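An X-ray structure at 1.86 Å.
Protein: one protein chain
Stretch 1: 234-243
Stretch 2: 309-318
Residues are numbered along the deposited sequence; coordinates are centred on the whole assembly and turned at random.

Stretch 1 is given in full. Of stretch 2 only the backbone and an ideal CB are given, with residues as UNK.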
# COMPACT_ATOMS: atom_id res chain seq x y z
N LEU A 234 -2.75 9.03 -10.90
CA LEU A 234 -2.92 8.91 -9.46
C LEU A 234 -3.91 9.94 -8.91
O LEU A 234 -4.72 9.63 -8.03
CB LEU A 234 -1.56 9.05 -8.76
CG LEU A 234 -0.52 8.00 -9.16
CD1 LEU A 234 0.82 8.30 -8.51
CD2 LEU A 234 -1.02 6.62 -8.75
N GLY A 235 -3.85 11.15 -9.44
CA GLY A 235 -4.76 12.19 -9.00
C GLY A 235 -6.19 11.84 -9.36
O GLY A 235 -7.11 12.05 -8.57
N SER A 236 -6.39 11.31 -10.57
CA SER A 236 -7.72 10.92 -11.02
C SER A 236 -8.27 9.78 -10.16
O SER A 236 -9.44 9.79 -9.78
CB SER A 236 -7.69 10.52 -12.49
OG SER A 236 -7.36 11.64 -13.30
N TYR A 237 -7.43 8.80 -9.86
CA TYR A 237 -7.86 7.67 -9.03
C TYR A 237 -8.33 8.22 -7.67
O TYR A 237 -9.39 7.85 -7.17
CB TYR A 237 -6.70 6.69 -8.83
CG TYR A 237 -7.09 5.27 -8.48
CD1 TYR A 237 -6.19 4.22 -8.66
CD2 TYR A 237 -8.38 4.96 -8.02
CE1 TYR A 237 -6.55 2.89 -8.40
CE2 TYR A 237 -8.75 3.63 -7.75
CZ TYR A 237 -7.83 2.61 -7.94
OH TYR A 237 -8.18 1.30 -7.71
N ALA A 238 -7.55 9.13 -7.10
CA ALA A 238 -7.87 9.73 -5.81
C ALA A 238 -9.20 10.48 -5.81
O ALA A 238 -10.00 10.32 -4.89
CB ALA A 238 -6.75 10.67 -5.38
N ILE A 239 -9.42 11.31 -6.83
CA ILE A 239 -10.66 12.09 -6.92
C ILE A 239 -11.89 11.20 -7.07
O ILE A 239 -12.87 11.35 -6.34
CB ILE A 239 -10.59 13.08 -8.11
CG1 ILE A 239 -9.51 14.13 -7.84
CG2 ILE A 239 -11.95 13.73 -8.34
CD1 ILE A 239 -9.19 15.02 -9.03
N VAL A 240 -11.83 10.27 -8.01
CA VAL A 240 -12.94 9.35 -8.25
C VAL A 240 -13.24 8.50 -7.01
O VAL A 240 -14.40 8.32 -6.63
CB VAL A 240 -12.63 8.43 -9.46
CG1 VAL A 240 -13.66 7.32 -9.56
CG2 VAL A 240 -12.62 9.25 -10.75
N ALA A 241 -12.19 7.99 -6.37
CA ALA A 241 -12.36 7.16 -5.18
C ALA A 241 -12.93 7.96 -4.01
O ALA A 241 -13.82 7.48 -3.31
CB ALA A 241 -11.03 6.52 -4.79
N MET A 242 -12.41 9.16 -3.78
CA MET A 242 -12.90 9.97 -2.68
C MET A 242 -14.37 10.35 -2.88
O MET A 242 -15.11 10.48 -1.92
CB MET A 242 -12.04 11.23 -2.50
CG MET A 242 -10.65 10.95 -1.94
SD MET A 242 -10.69 10.14 -0.32
CE MET A 242 -8.98 9.65 -0.13
N GLN A 243 -14.77 10.51 -4.14
CA GLN A 243 -16.17 10.83 -4.43
C GLN A 243 -17.03 9.61 -4.08
O GLN A 243 -18.10 9.75 -3.50
CB GLN A 243 -16.34 11.19 -5.91
CG GLN A 243 -17.80 11.27 -6.39
CD GLN A 243 -18.66 12.17 -5.52
OE1 GLN A 243 -18.23 13.25 -5.11
NE2 GLN A 243 -19.89 11.74 -5.23
N UNK A 309 -13.63 20.47 -1.37
CA UNK A 309 -14.08 19.15 -0.93
C UNK A 309 -13.13 17.98 -1.15
O UNK A 309 -13.04 17.08 -0.30
CB UNK A 309 -15.40 18.83 -1.64
N UNK A 310 -12.44 17.96 -2.28
CA UNK A 310 -11.50 16.87 -2.54
C UNK A 310 -10.34 17.02 -1.56
O UNK A 310 -9.87 16.04 -0.98
CB UNK A 310 -11.01 16.88 -3.99
N UNK A 311 -9.89 18.25 -1.38
CA UNK A 311 -8.79 18.54 -0.46
C UNK A 311 -9.18 18.10 0.96
O UNK A 311 -8.37 17.51 1.68
CB UNK A 311 -8.44 20.03 -0.49
N UNK A 312 -10.42 18.40 1.35
CA UNK A 312 -10.92 18.02 2.67
C UNK A 312 -10.90 16.51 2.85
O UNK A 312 -10.56 16.00 3.92
CB UNK A 312 -12.34 18.55 2.88
N UNK A 313 -11.28 15.78 1.80
CA UNK A 313 -11.28 14.33 1.87
C UNK A 313 -9.87 13.78 2.01
O UNK A 313 -9.64 12.78 2.68
CB UNK A 313 -11.95 13.74 0.63
N UNK A 314 -8.90 14.44 1.37
CA UNK A 314 -7.51 14.01 1.47
C UNK A 314 -7.04 14.24 2.91
O UNK A 314 -6.34 13.40 3.49
CB UNK A 314 -6.63 14.76 0.47
N UNK A 315 -7.43 15.38 3.48
CA UNK A 315 -7.03 15.72 4.84
C UNK A 315 -7.57 14.71 5.86
O UNK A 315 -6.90 14.39 6.84
CB UNK A 315 -7.51 17.13 5.19
N UNK A 316 -8.78 14.21 5.63
CA UNK A 316 -9.37 13.23 6.55
C UNK A 316 -8.54 11.96 6.55
O UNK A 316 -8.62 11.15 7.46
CB UNK A 316 -10.82 12.92 6.17
N UNK A 317 -7.73 11.80 5.50
CA UNK A 317 -6.91 10.61 5.40
C UNK A 317 -5.42 10.85 5.63
O UNK A 317 -4.58 10.06 5.20
CB UNK A 317 -7.11 9.98 4.02
N UNK A 318 -5.10 11.95 6.31
CA UNK A 318 -3.71 12.23 6.66
C UNK A 318 -3.43 11.25 7.79
O UNK A 318 -4.35 10.82 8.48
CB UNK A 318 -3.47 13.69 7.06

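Two helices cross here almost at right angles, 86° between their directions and 10.1 Å apart at closest approach, so only a few positions of the second can meet the first.

Position 309 opens the second helix with phi/psi of -57/-38, and nothing of stretch 1 lies within 5.5 Å of its ideal CB. Many residues would do, and a first-turn site whose phi is near -60° tolerates proline particularly well. The residue is Pro309.

At 310 the CA-to-CB bond points toward stretch 1, and the ideal CB stands 5.0 Å from Ile239 CG1. Ahead lie Ala238, whose small side chain leaves room, the flank of Ile239 and the CG of Met242. The surroundings are largely apolar and the gap is too long for alanine to fill; leucine, methionine or an aromatic residue would suit. It is Phe310, with chi1 t. Ile239 CG1 sits over one face of the Phe310 ring, 3.5 Å from its centroid and only 11° off the normal, a CH-pi contact. Met242 CG approaches the ring edge, 4.0 Å from Phe310 CE1, while Ala238 CB packs 3.7 Å from Phe310 CZ. The flat ring thus packs against the side chains of Ala238 and Ile239, neighbours in the first helix, and of Met242, about one turn further along.

Positions 311 and 312 turn out of reach of stretch 1, which therefore sets no demand on them; polar or charged helix formers are reasonable. They are Arg311, extended with chi1 to chi3 all t, and Gln312.

Position 313 faces stretch 1 again, its ideal CB 3.9 Å from Met242 SD. Space this close to a sulfur favours a short or slender side chain; short side chains such as alanine, serine, asparagine or aspartate could fit beside the sulfur, and stretch 1 offers no charge that would single out an acid. Asp313, with chi1 m, carries its carboxylate past the methionine: Asp313 OD2 is 3.9 Å from Met242 CB and 3.8 Å from Met242 O. No hydrogen bond joins the helices here; Asp313 OD1 finds its partner elsewhere in the structure.

At 314 CA-to-CB points sideways, and the ideal CB has no neighbour in stretch 1 within 5.5 Å. A longer apolar side chain, such as leucine or methionine, could still reach back to the methyl end of Met242. Leu314 does so, with its CD2 4.4 Å from Met242 CE.

Positions 315 and 316 point out of reach, leaving a wide choice of helix-compatible residues. Ala315 and Arg316 occupy them.

At 317 phi/psi of -108/22 depart from the helical values, yet CA-to-CB points toward stretch 1, with the ideal CB 4.6 Å from Met242 CE. Asparagine, aspartate or glycine often accept such a conformation, and a compact side chain fits beside the methyl. Asn317 places its ND2 3.6 Å from Met242 CE, and the same ND2 donates a hydrogen bond to Asp313 O at 3.0 Å, tying the turn back to the helix.

Position 318, extended at -74/155, lies out of reach of stretch 1, which places no demand on it; Asn318 is found there, its OD1 hydrogen-bonded elsewhere in the structure.

Stretch 2 309-318: PFRQDLARNN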
# COMPACT_ATOMS: atom_id res chain seq x y z
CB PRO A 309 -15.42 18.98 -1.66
CG PRO A 309 -15.22 19.77 -2.91
CD PRO A 309 -14.53 21.01 -2.40
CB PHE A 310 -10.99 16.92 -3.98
CG PHE A 310 -9.86 15.97 -4.27
CD1 PHE A 310 -10.00 14.61 -3.98
CD2 PHE A 310 -8.67 16.43 -4.81
CE1 PHE A 310 -8.94 13.72 -4.23
CE2 PHE A 310 -7.61 15.55 -5.06
CZ PHE A 310 -7.75 14.20 -4.77
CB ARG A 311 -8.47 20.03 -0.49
CG ARG A 311 -7.27 20.43 0.34
CD ARG A 311 -6.85 21.84 0.01
NE ARG A 311 -5.91 22.39 0.98
CZ ARG A 311 -5.34 23.59 0.87
NH1 ARG A 311 -5.63 24.35 -0.18
NH2 ARG A 311 -4.51 24.02 1.81
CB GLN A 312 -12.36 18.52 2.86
CG GLN A 312 -12.51 20.02 3.10
CD GLN A 312 -12.14 20.43 4.52
OE1 GLN A 312 -12.53 19.76 5.48
NE2 GLN A 312 -11.41 21.52 4.66
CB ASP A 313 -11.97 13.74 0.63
CG ASP A 313 -13.46 14.05 0.59
OD1 ASP A 313 -14.02 14.48 1.62
OD2 ASP A 313 -14.07 13.85 -0.48
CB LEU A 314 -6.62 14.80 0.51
CG LEU A 314 -6.78 14.55 -0.99
CD1 LEU A 314 -5.87 15.51 -1.75
CD2 LEU A 314 -6.44 13.10 -1.33
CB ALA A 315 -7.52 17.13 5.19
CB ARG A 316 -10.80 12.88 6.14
CG ARG A 316 -11.78 14.04 6.18
CD ARG A 316 -13.19 13.53 5.95
NE ARG A 316 -14.16 14.61 5.76
CZ ARG A 316 -15.47 14.42 5.63
NH1 ARG A 316 -15.97 13.20 5.66
NH2 ARG A 316 -16.27 15.46 5.45
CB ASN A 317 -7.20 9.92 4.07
CG ASN A 317 -8.58 9.28 4.06
OD1 ASN A 317 -8.80 8.24 4.69
ND2 ASN A 317 -9.53 9.91 3.39
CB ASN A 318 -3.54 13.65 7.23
CG ASN A 318 -3.47 14.71 6.16
OD1 ASN A 318 -3.01 14.46 5.05
ND2 ASN A 318 -3.91 15.92 6.49
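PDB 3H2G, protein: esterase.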